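Local atomic coordinates of phosphoglycolate phosphatase (Thermoplasma acidophilum, PDB entry 1KYT), a protein that catalyses the magnesium-dependent hydrolysis of 2-phosphoglycolate to glycolate and phosphate and, less efficiently, releases phosphate from inorganic pyrophosphate. Residues Ile172-Asp177 / Val189-Pro194; Ile5-Ile10 / Gly38-Leu43; Pro50-Leu55 / Gly63-Glu68. The protein carries 1 engineered substitution. One frame throughout, in Å; residues are numbered along the deposited sequence. Where two conformers were deposited one is given.

Contact 1 (Ile172-Asp177 / Val189-Pro194). With CA (calcium ion), chain D; CA (calcium ion), chain C.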
loop_
_atom_site.group_PDB
_atom_site.type_symbol
_atom_site.label_atom_id
_atom_site.label_comp_id
_atom_site.label_asym_id
_atom_site.label_seq_id
_atom_site.Cartn_x
_atom_site.Cartn_y
_atom_site.Cartn_z
ATOM N N ILE A 172 -3.894 2.323 -16.189
ATOM C CA ILE A 172 -3.277 1.062 -15.802
ATOM C C ILE A 172 -4.323 0.062 -15.359
ATOM O O ILE A 172 -5.237 0.395 -14.601
ATOM C CB ILE A 172 -2.282 1.244 -14.631
ATOM C CG1 ILE A 172 -1.077 2.071 -15.083
ATOM C CG2 ILE A 172 -1.841 -0.139 -14.080
ATOM C CD1 ILE A 172 -0.183 2.463 -13.934
ATOM N N LEU A 173 -4.190 -1.159 -15.869
ATOM C CA LEU A 173 -5.078 -2.253 -15.510
ATOM C C LEU A 173 -4.241 -3.283 -14.746
ATOM O O LEU A 173 -3.129 -3.619 -15.166
ATOM C CB LEU A 173 -5.656 -2.900 -16.774
ATOM C CG LEU A 173 -6.315 -4.273 -16.616
ATOM C CD1 LEU A 173 -7.485 -4.176 -15.635
ATOM C CD2 LEU A 173 -6.778 -4.777 -17.980
ATOM N N VAL A 174 -4.749 -3.766 -13.617
ATOM C CA VAL A 174 -4.024 -4.793 -12.872
ATOM C C VAL A 174 -4.863 -6.059 -12.821
ATOM O O VAL A 174 -6.082 -5.993 -12.638
ATOM C CB VAL A 174 -3.699 -4.365 -11.415
ATOM C CG1 VAL A 174 -2.760 -3.171 -11.421
ATOM C CG2 VAL A 174 -4.968 -4.071 -10.668
ATOM N N ILE A 175 -4.213 -7.199 -13.022
ATOM C CA ILE A 175 -4.875 -8.495 -12.975
ATOM C C ILE A 175 -4.207 -9.340 -11.882
ATOM O O ILE A 175 -2.995 -9.577 -11.897
ATOM C CB ILE A 175 -4.808 -9.203 -14.351
ATOM C CG1 ILE A 175 -5.485 -8.315 -15.405
ATOM C CG2 ILE A 175 -5.500 -10.559 -14.298
ATOM C CD1 ILE A 175 -5.318 -8.787 -16.841
ATOM N N GLY A 176 -5.024 -9.769 -10.921
ATOM C CA GLY A 176 -4.549 -10.562 -9.812
ATOM C C GLY A 176 -5.588 -11.574 -9.367
ATOM O O GLY A 176 -6.627 -11.761 -10.015
ATOM N N ASP A 177 -5.343 -12.229 -8.240
ATOM C CA ASP A 177 -6.292 -13.220 -7.825
ATOM C C ASP A 177 -6.492 -13.403 -6.345
ATOM O O ASP A 177 -7.488 -13.968 -5.949
ATOM C CB ASP A 177 -5.922 -14.566 -8.463
ATOM C CG ASP A 177 -4.642 -15.137 -7.900
ATOM O OD1 ASP A 177 -3.788 -14.350 -7.483
ATOM O OD2 ASP A 177 -4.470 -16.370 -7.875
ATOM N N VAL A 189 -5.959 2.172 -9.707
ATOM C CA VAL A 189 -5.860 1.611 -11.042
ATOM C C VAL A 189 -7.141 0.892 -11.444
ATOM O O VAL A 189 -8.070 0.764 -10.641
ATOM C CB VAL A 189 -4.716 0.602 -11.100
ATOM C CG1 VAL A 189 -3.398 1.293 -10.834
ATOM C CG2 VAL A 189 -4.954 -0.493 -10.039
ATOM N N ARG A 190 -7.187 0.429 -12.691
ATOM C CA ARG A 190 -8.332 -0.333 -13.173
ATOM C C ARG A 190 -8.023 -1.763 -12.719
ATOM O O ARG A 190 -6.860 -2.170 -12.684
ATOM C CB ARG A 190 -8.442 -0.278 -14.694
ATOM C CG ARG A 190 -9.836 -0.611 -15.205
ATOM C CD ARG A 190 -10.816 0.516 -14.891
ATOM N NE ARG A 190 -10.467 1.752 -15.592
ATOM C CZ ARG A 190 -10.637 1.945 -16.896
ATOM N NH1 ARG A 190 -11.159 0.989 -17.643
ATOM N NH2 ARG A 190 -10.265 3.086 -17.461
ATOM N N LYS A 191 -9.065 -2.521 -12.387
ATOM C CA LYS A 191 -8.894 -3.873 -11.864
ATOM C C LYS A 191 -9.763 -4.943 -12.499
ATOM O O LYS A 191 -10.940 -4.709 -12.790
ATOM C CB LYS A 191 -9.194 -3.854 -10.366
ATOM C CG LYS A 191 -8.345 -2.902 -9.558
ATOM C CD LYS A 191 -8.925 -2.746 -8.164
ATOM C CE LYS A 191 -9.336 -1.329 -7.897
ATOM N NZ LYS A 191 -8.140 -0.472 -7.743
ATOM N N ALA A 192 -9.189 -6.129 -12.669
ATOM C CA ALA A 192 -9.911 -7.266 -13.221
ATOM C C ALA A 192 -9.370 -8.509 -12.542
ATOM O O ALA A 192 -8.198 -8.550 -12.152
ATOM C CB ALA A 192 -9.717 -7.357 -14.725
ATOM N N CYS A 193 -10.226 -9.511 -12.382
ATOM C CA CYS A 193 -9.829 -10.756 -11.734
ATOM C C CYS A 193 -10.554 -11.969 -12.319
ATOM O O CYS A 193 -11.523 -11.824 -13.059
ATOM C CB CYS A 193 -10.111 -10.663 -10.235
ATOM S SG CYS A 193 -11.853 -10.505 -9.835
ATOM N N PRO A 194 -10.072 -13.185 -12.013
ATOM C CA PRO A 194 -10.685 -14.425 -12.513
ATOM C C PRO A 194 -11.876 -14.882 -11.663
ATOM O O PRO A 194 -12.130 -14.338 -10.580
ATOM C CB PRO A 194 -9.528 -15.415 -12.489
ATOM C CG PRO A 194 -8.749 -14.976 -11.250
ATOM C CD PRO A 194 -8.752 -13.449 -11.407
HETATM CA CA CA D . -4.793 -18.394 -9.210
HETATM CA CA CA C . -1.683 -13.657 -6.445
HETATM O O HOH W 1 -0.738 -15.911 -5.672
HETATM O O HOH W 2 1.011 -13.485 -6.852
HETATM O O HOH W 3 -3.154 -19.543 -7.485
HETATM O O HOH W 4 -3.092 -19.574 -10.753
HETATM O O HOH W 5 -5.708 -20.720 -9.551
#

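Contact 2 (Ile5-Ile10 / Gly38-Leu43)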
loop_
_atom_site.group_PDB
_atom_site.type_symbol
_atom_site.label_atom_id
_atom_site.label_comp_id
_atom_site.label_asym_id
_atom_site.label_seq_id
_atom_site.Cartn_x
_atom_site.Cartn_y
_atom_site.Cartn_z
ATOM N N ILE A 5 -7.024 2.135 -21.327
ATOM C CA ILE A 5 -5.949 1.357 -20.728
ATOM C C ILE A 5 -4.749 1.342 -21.648
ATOM O O ILE A 5 -4.877 1.029 -22.814
ATOM C CB ILE A 5 -6.389 -0.102 -20.477
ATOM C CG1 ILE A 5 -7.584 -0.121 -19.518
ATOM C CG2 ILE A 5 -5.213 -0.919 -19.954
ATOM C CD1 ILE A 5 -7.389 0.701 -18.281
ATOM N N ARG A 6 -3.581 1.681 -21.111
ATOM C CA ARG A 6 -2.356 1.696 -21.905
ATOM C C ARG A 6 -1.418 0.587 -21.441
ATOM O O ARG A 6 -0.646 0.050 -22.220
ATOM C CB ARG A 6 -1.667 3.059 -21.772
ATOM C CG ARG A 6 -2.465 4.223 -22.356
ATOM C CD ARG A 6 -1.708 5.542 -22.234
ATOM N NE ARG A 6 -2.438 6.668 -22.815
ATOM C CZ ARG A 6 -1.967 7.910 -22.877
ATOM N NH1 ARG A 6 -0.762 8.188 -22.395
ATOM N NH2 ARG A 6 -2.701 8.876 -23.420
ATOM N N LEU A 7 -1.494 0.242 -20.161
ATOM C CA LEU A 7 -0.642 -0.803 -19.613
ATOM C C LEU A 7 -1.390 -1.762 -18.693
ATOM O O LEU A 7 -2.297 -1.365 -17.962
ATOM C CB LEU A 7 0.543 -0.165 -18.865
ATOM C CG LEU A 7 1.647 -1.060 -18.297
ATOM C CD1 LEU A 7 2.926 -0.252 -18.145
ATOM C CD2 LEU A 7 1.238 -1.616 -16.956
ATOM N N ALA A 8 -1.007 -3.029 -18.744
ATOM C CA ALA A 8 -1.602 -4.065 -17.905
ATOM C C ALA A 8 -0.496 -4.746 -17.104
ATOM O O ALA A 8 0.519 -5.173 -17.663
ATOM C CB ALA A 8 -2.342 -5.092 -18.772
ATOM N N ALA A 9 -0.681 -4.814 -15.787
ATOM C CA ALA A 9 0.311 -5.440 -14.915
ATOM C C ALA A 9 -0.312 -6.744 -14.459
ATOM O O ALA A 9 -1.312 -6.728 -13.754
ATOM C CB ALA A 9 0.604 -4.535 -13.731
ATOM N N ILE A 10 0.286 -7.867 -14.849
ATOM C CA ILE A 10 -0.281 -9.175 -14.539
ATOM C C ILE A 10 0.517 -10.081 -13.602
ATOM O O ILE A 10 1.738 -10.223 -13.739
ATOM C CB ILE A 10 -0.523 -9.954 -15.848
ATOM C CG1 ILE A 10 -1.283 -9.075 -16.838
ATOM C CG2 ILE A 10 -1.285 -11.259 -15.574
ATOM C CD1 ILE A 10 -1.501 -9.753 -18.218
ATOM N N GLY A 38 -1.271 -2.346 -29.445
ATOM C CA GLY A 38 -0.820 -1.185 -28.698
ATOM C C GLY A 38 -0.692 -1.280 -27.186
ATOM O O GLY A 38 -0.126 -0.383 -26.565
ATOM N N LEU A 39 -1.212 -2.344 -26.581
ATOM C CA LEU A 39 -1.122 -2.498 -25.127
ATOM C C LEU A 39 0.283 -2.873 -24.652
ATOM O O LEU A 39 0.949 -3.694 -25.274
ATOM C CB LEU A 39 -2.092 -3.584 -24.656
ATOM C CG LEU A 39 -2.012 -3.946 -23.167
ATOM C CD1 LEU A 39 -2.502 -2.787 -22.316
ATOM C CD2 LEU A 39 -2.839 -5.198 -22.915
ATOM N N THR A 40 0.728 -2.258 -23.560
ATOM C CA THR A 40 2.029 -2.576 -22.967
ATOM C C THR A 40 1.733 -3.538 -21.825
ATOM O O THR A 40 0.849 -3.276 -21.001
ATOM C CB THR A 40 2.722 -1.326 -22.396
ATOM O OG1 THR A 40 3.120 -0.476 -23.477
ATOM C CG2 THR A 40 3.950 -1.705 -21.583
ATOM N N VAL A 41 2.455 -4.652 -21.776
ATOM C CA VAL A 41 2.245 -5.640 -20.723
ATOM C C VAL A 41 3.448 -5.805 -19.823
ATOM O O VAL A 41 4.588 -5.823 -20.287
ATOM C CB VAL A 41 1.898 -7.039 -21.296
ATOM C CG1 VAL A 41 1.799 -8.078 -20.153
ATOM C CG2 VAL A 41 0.561 -6.973 -22.037
ATOM N N SER A 42 3.179 -5.908 -18.528
ATOM C CA SER A 42 4.233 -6.134 -17.544
ATOM C C SER A 42 3.845 -7.338 -16.698
ATOM O O SER A 42 2.697 -7.458 -16.247
ATOM C CB SER A 42 4.428 -4.929 -16.632
ATOM O OG SER A 42 5.415 -5.218 -15.645
ATOM N N LEU A 43 4.809 -8.230 -16.495
ATOM C CA LEU A 43 4.573 -9.417 -15.710
ATOM C C LEU A 43 5.229 -9.254 -14.354
ATOM O O LEU A 43 6.316 -8.704 -14.242
ATOM C CB LEU A 43 5.131 -10.660 -16.413
ATOM C CG LEU A 43 4.587 -11.013 -17.803
ATOM C CD1 LEU A 43 5.027 -12.446 -18.150
ATOM C CD2 LEU A 43 3.064 -10.905 -17.836
HETATM O O HOH W 6 0.827 0.679 -24.536
#

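Contact 3 (Pro50-Leu55 / Gly63-Glu68)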
loop_
_atom_site.group_PDB
_atom_site.type_symbol
_atom_site.label_atom_id
_atom_site.label_comp_id
_atom_site.label_asym_id
_atom_site.label_seq_id
_atom_site.Cartn_x
_atom_site.Cartn_y
_atom_site.Cartn_z
ATOM N N PRO A 50 15.869 -14.266 -13.491
ATOM C CA PRO A 50 16.133 -14.974 -14.746
ATOM C C PRO A 50 14.891 -15.776 -15.178
ATOM O O PRO A 50 14.678 -16.011 -16.352
ATOM C CB PRO A 50 17.320 -15.869 -14.404
ATOM C CG PRO A 50 17.251 -16.022 -12.945
ATOM C CD PRO A 50 16.845 -14.652 -12.467
ATOM N N VAL A 51 14.066 -16.195 -14.225
ATOM C CA VAL A 51 12.877 -16.938 -14.613
ATOM C C VAL A 51 11.839 -16.042 -15.315
ATOM O O VAL A 51 11.264 -16.423 -16.344
ATOM C CB VAL A 51 12.266 -17.655 -13.398
ATOM C CG1 VAL A 51 10.883 -18.166 -13.728
ATOM C CG2 VAL A 51 13.171 -18.821 -12.995
ATOM N N VAL A 52 11.580 -14.856 -14.771
ATOM C CA VAL A 52 10.619 -13.980 -15.412
ATOM C C VAL A 52 11.240 -13.428 -16.709
ATOM O O VAL A 52 10.536 -13.076 -17.639
ATOM C CB VAL A 52 10.165 -12.829 -14.465
ATOM C CG1 VAL A 52 11.236 -11.766 -14.335
ATOM C CG2 VAL A 52 8.875 -12.228 -14.988
ATOM N N TYR A 53 12.567 -13.364 -16.759
ATOM C CA TYR A 53 13.252 -12.886 -17.962
ATOM C C TYR A 53 12.949 -13.863 -19.096
ATOM O O TYR A 53 12.681 -13.470 -20.238
ATOM C CB TYR A 53 14.766 -12.825 -17.697
ATOM C CG TYR A 53 15.626 -12.775 -18.936
ATOM C CD1 TYR A 53 15.729 -11.610 -19.693
ATOM C CD2 TYR A 53 16.349 -13.894 -19.349
ATOM C CE1 TYR A 53 16.542 -11.559 -20.838
ATOM C CE2 TYR A 53 17.162 -13.849 -20.487
ATOM C CZ TYR A 53 17.251 -12.678 -21.221
ATOM O OH TYR A 53 18.053 -12.631 -22.345
ATOM N N ALA A 54 12.986 -15.148 -18.760
ATOM C CA ALA A 54 12.720 -16.201 -19.712
ATOM C C ALA A 54 11.309 -16.051 -20.246
ATOM O O ALA A 54 11.068 -16.270 -21.420
ATOM C CB ALA A 54 12.897 -17.574 -19.041
ATOM N N LEU A 55 10.367 -15.670 -19.384
ATOM C CA LEU A 55 8.995 -15.517 -19.857
ATOM C C LEU A 55 8.914 -14.327 -20.789
ATOM O O LEU A 55 8.206 -14.370 -21.793
ATOM C CB LEU A 55 8.020 -15.319 -18.699
ATOM C CG LEU A 55 7.943 -16.506 -17.743
ATOM C CD1 LEU A 55 7.001 -16.164 -16.603
ATOM C CD2 LEU A 55 7.499 -17.756 -18.482
ATOM N N GLY A 63 6.792 -5.122 -22.055
ATOM C CA GLY A 63 7.057 -4.209 -20.961
ATOM C C GLY A 63 8.087 -4.797 -20.024
ATOM O O GLY A 63 8.566 -5.903 -20.238
ATOM N N PRO A 64 8.449 -4.081 -18.957
ATOM C CA PRO A 64 9.443 -4.613 -18.020
ATOM C C PRO A 64 8.830 -5.782 -17.251
ATOM O O PRO A 64 7.616 -5.926 -17.203
ATOM C CB PRO A 64 9.713 -3.425 -17.097
ATOM C CG PRO A 64 9.207 -2.207 -17.887
ATOM C CD PRO A 64 7.995 -2.741 -18.550
ATOM N N VAL A 65 9.648 -6.638 -16.671
ATOM C CA VAL A 65 9.081 -7.720 -15.868
ATOM C C VAL A 65 9.726 -7.681 -14.491
ATOM O O VAL A 65 10.887 -7.269 -14.346
ATOM C CB VAL A 65 9.262 -9.123 -16.515
ATOM C CG1 VAL A 65 8.368 -9.255 -17.744
ATOM C CG2 VAL A 65 10.691 -9.360 -16.858
ATOM N N PHE A 66 8.964 -8.079 -13.477
ATOM C CA PHE A 66 9.449 -8.079 -12.105
ATOM C C PHE A 66 9.479 -9.468 -11.477
ATOM O O PHE A 66 8.624 -10.320 -11.744
ATOM C CB PHE A 66 8.577 -7.186 -11.204
ATOM C CG PHE A 66 8.524 -5.731 -11.619
ATOM C CD1 PHE A 66 7.675 -5.314 -12.633
ATOM C CD2 PHE A 66 9.288 -4.781 -10.960
ATOM C CE1 PHE A 66 7.581 -3.955 -12.987
ATOM C CE2 PHE A 66 9.203 -3.427 -11.303
ATOM C CZ PHE A 66 8.345 -3.017 -12.320
ATOM N N GLY A 67 10.477 -9.678 -10.629
ATOM C CA GLY A 67 10.601 -10.926 -9.910
ATOM C C GLY A 67 10.669 -10.556 -8.440
ATOM O O GLY A 67 10.671 -9.368 -8.087
ATOM N N GLU A 68 10.721 -11.561 -7.579
ATOM C CA GLU A 68 10.805 -11.331 -6.149
ATOM C C GLU A 68 9.756 -10.345 -5.655
ATOM O O GLU A 68 10.021 -9.496 -4.804
ATOM C CB GLU A 68 12.223 -10.872 -5.790
ATOM C CG GLU A 68 13.291 -11.890 -6.184
ATOM C CD GLU A 68 14.677 -11.554 -5.632
ATOM O OE1 GLU A 68 14.806 -11.325 -4.417
ATOM O OE2 GLU A 68 15.642 -11.523 -6.414
#

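Contact 1 (Ile172-Asp177 / Val189-Pro194)
The carbonyl oxygen of Ile172 takes the shortest bond of this pair: Arg190 N reaches Ile172 O at 2.7 Å, nearly in line with the carbonyl, while the CB atoms of Val189 and Arg190 crowd the same oxygen. It opens a parallel ladder within the beta-alpha-beta unit made by strand 172-175, helix 182-185 and strand 190-193, part of the Rossmann-like sheet of the HAD hydrolases. Arg190 O then accepts Val174 N at 2.8 Å, with the donor tilted 26° from the carbonyl plane, and Leu173 CA adds a weaker CA-H...O contact to it. Ala192 N closes the series on Val174 O. The two strands run at 25° to one another.

On the face carrying Val174 and Lys191, the two valines meet at about a right angle, Val174 CG2 to Val189 CG2 being 3.6 Å. A Val174 chi1 of -64° sets CG1 anti to the carbonyl carbon and leaves CG2 between the backbone N and that carbon, where it also touches Lys191 CG. The lysine chain bends at its outer torsions to bring NZ back to Val189 O (3.2 Å) from above the carbonyl plane, and NZ has a second acceptor in Phe185 O. On the other face Leu173 CD1 packs against Ala192 CB at 4.0 Å, under helix 215-223, and the guanidinium of Arg190 leads off to a salt bridge with Asp170.

Past the strand end the carboxylate of Asp177 splits between two calcium ions, which occupy sites assigned to magnesium: OD1 binds one together with Asp11, Asn180 and Asp181, and OD2 the other together with Gly14. Behind this carboxylate, Pro194 CD lies 3.1 Å from Gly176 O and Pro194 CG touches Asp177 CB.

Contact 2 (Ile5-Ile10 / Gly38-Leu43)
Ile10 N meets Ser42 O at 2.8 Å and 172°, the straightest of four backbone bonds that join these two parallel strands at the middle of the HAD sheet. Toward the start of the strands follow Ser42 N to Ala8 O and Ala8 N to Thr40 O, each 2.9 Å, and then Thr40 N to Arg6 O at 3.0 Å. The strands diverge by only 17°, and CA-H...O contacts from Leu7, Ala9, Val41 and Leu43 fill the intervals of the ladder.

This ladder and the buried aliphatic layers on its two faces are the tight part. The face of Ala8, Ile10, Val41 and Leu43, turned toward helix 25-36, has more side-chain pairs: Ile10 and Val41 meet at a slant, CD1 to CG1, and Ile10 CB stands 4.2 Å from Leu43 CD2. Leu39 extends this layer: with CG anti to the backbone N (chi1 175°), its CD1 is brought to 3.4 Å from Arg6 O and alongside Ile5 CG2, while CD2 reaches Ala8 CB. On the reverse face Leu7 slants across Thr40, with Leu7 CD1 3.9 Å from the methyl Thr40 CG2 and Leu7 CG 3.6 Å from Thr40 O; there helix 154-164 supplies cover through Val158 and Leu161.

The entrance to the strands is looser. Arg6 and Gly38 are exposed, and a water accepts from Thr40 OG1 and donates to Arg6 O (2.8 Å); its bond to Gly38 O is unusually short. Thr40 thus splits its roles, hydroxyl to water and methyl to Leu7.

Ser42 OG is buried but satisfied by Pro64 O, just ahead of strand 65-67. Up to Ile10, which directly precedes the nucleophile Asp11, cohesion is therefore backbone N-H and C=O groups paired across the strands and covered by aliphatic groups.

Contact 3 (Pro50-Leu55 / Gly63-Glu68)
The flat group at the centre of this contact is the peptide between Phe66 and Gly67, and Val52 lies over one of its faces: Val52 CG1 is 4.1 Å from Phe66 C, nearly straight above it. Val52 CG2 stands over the oxygen end of the same peptide, 3.8 Å from Phe66 O. The ring of Phe66 is directed to the opposite side of the strand, against Ala157 and Leu161 of helix 154-164. The ring of Tyr53 also turns from the contact and meets Phe74, their planes at about 50°.

This is the helix-on-sheet packing of a beta-alpha-beta unit, strand 40-44, helix 49-60 and strand 65-67. The helix segment runs at 153° to the strand, the reversed direction expected of such a connection, with the axes 7.6 Å apart at their nearest. Val52 and Val65 slide past each other in opposite senses. A Val52 chi1 of 75° puts CG1 between the backbone N and the carbonyl carbon and leaves CG2 anti to that N; Val52 CG2 comes to 3.5 Å from Val65 CB, tighter than usual carbon contact. CG1 meets Val65 CG2 equally closely. The CA of Gly67 lies 6.3 Å from that of Val52.

Replacing Val52 with alanine would probably open a gap over the Phe66-Gly67 peptide and leave the methyls of Val65 without their mates on the helix. No hydrogen bond crosses between the segments, so what joins them is van der Waals contact of methyl groups with one another and with a peptide face, with no directional bond to fix it across the two segments.

Overall arrangement
Along the chain the order is contact 2, contact 3, contact 1, and all three belong to the mixed central sheet. Strands 65-67, 40-44, 7-11, 172-175 and 190-193 lie in that order across it, all parallel. Contacts 1 and 2, centres 11 Å apart, join where strands 172-175 and 7-11 pair through backbone bonds of Leu173 with Leu7 and Ala9. Contacts 2 and 3, centres 14 Å apart, meet at Leu43 and Phe66. Contacts 1 and 3, centres about 19 Å apart, do not touch. Contact 3 adds helix 49-60 to one side of the sheet. Asp11 at the end of strand 7-11 and Asp177 just past strand 172-175 come to the same metal site.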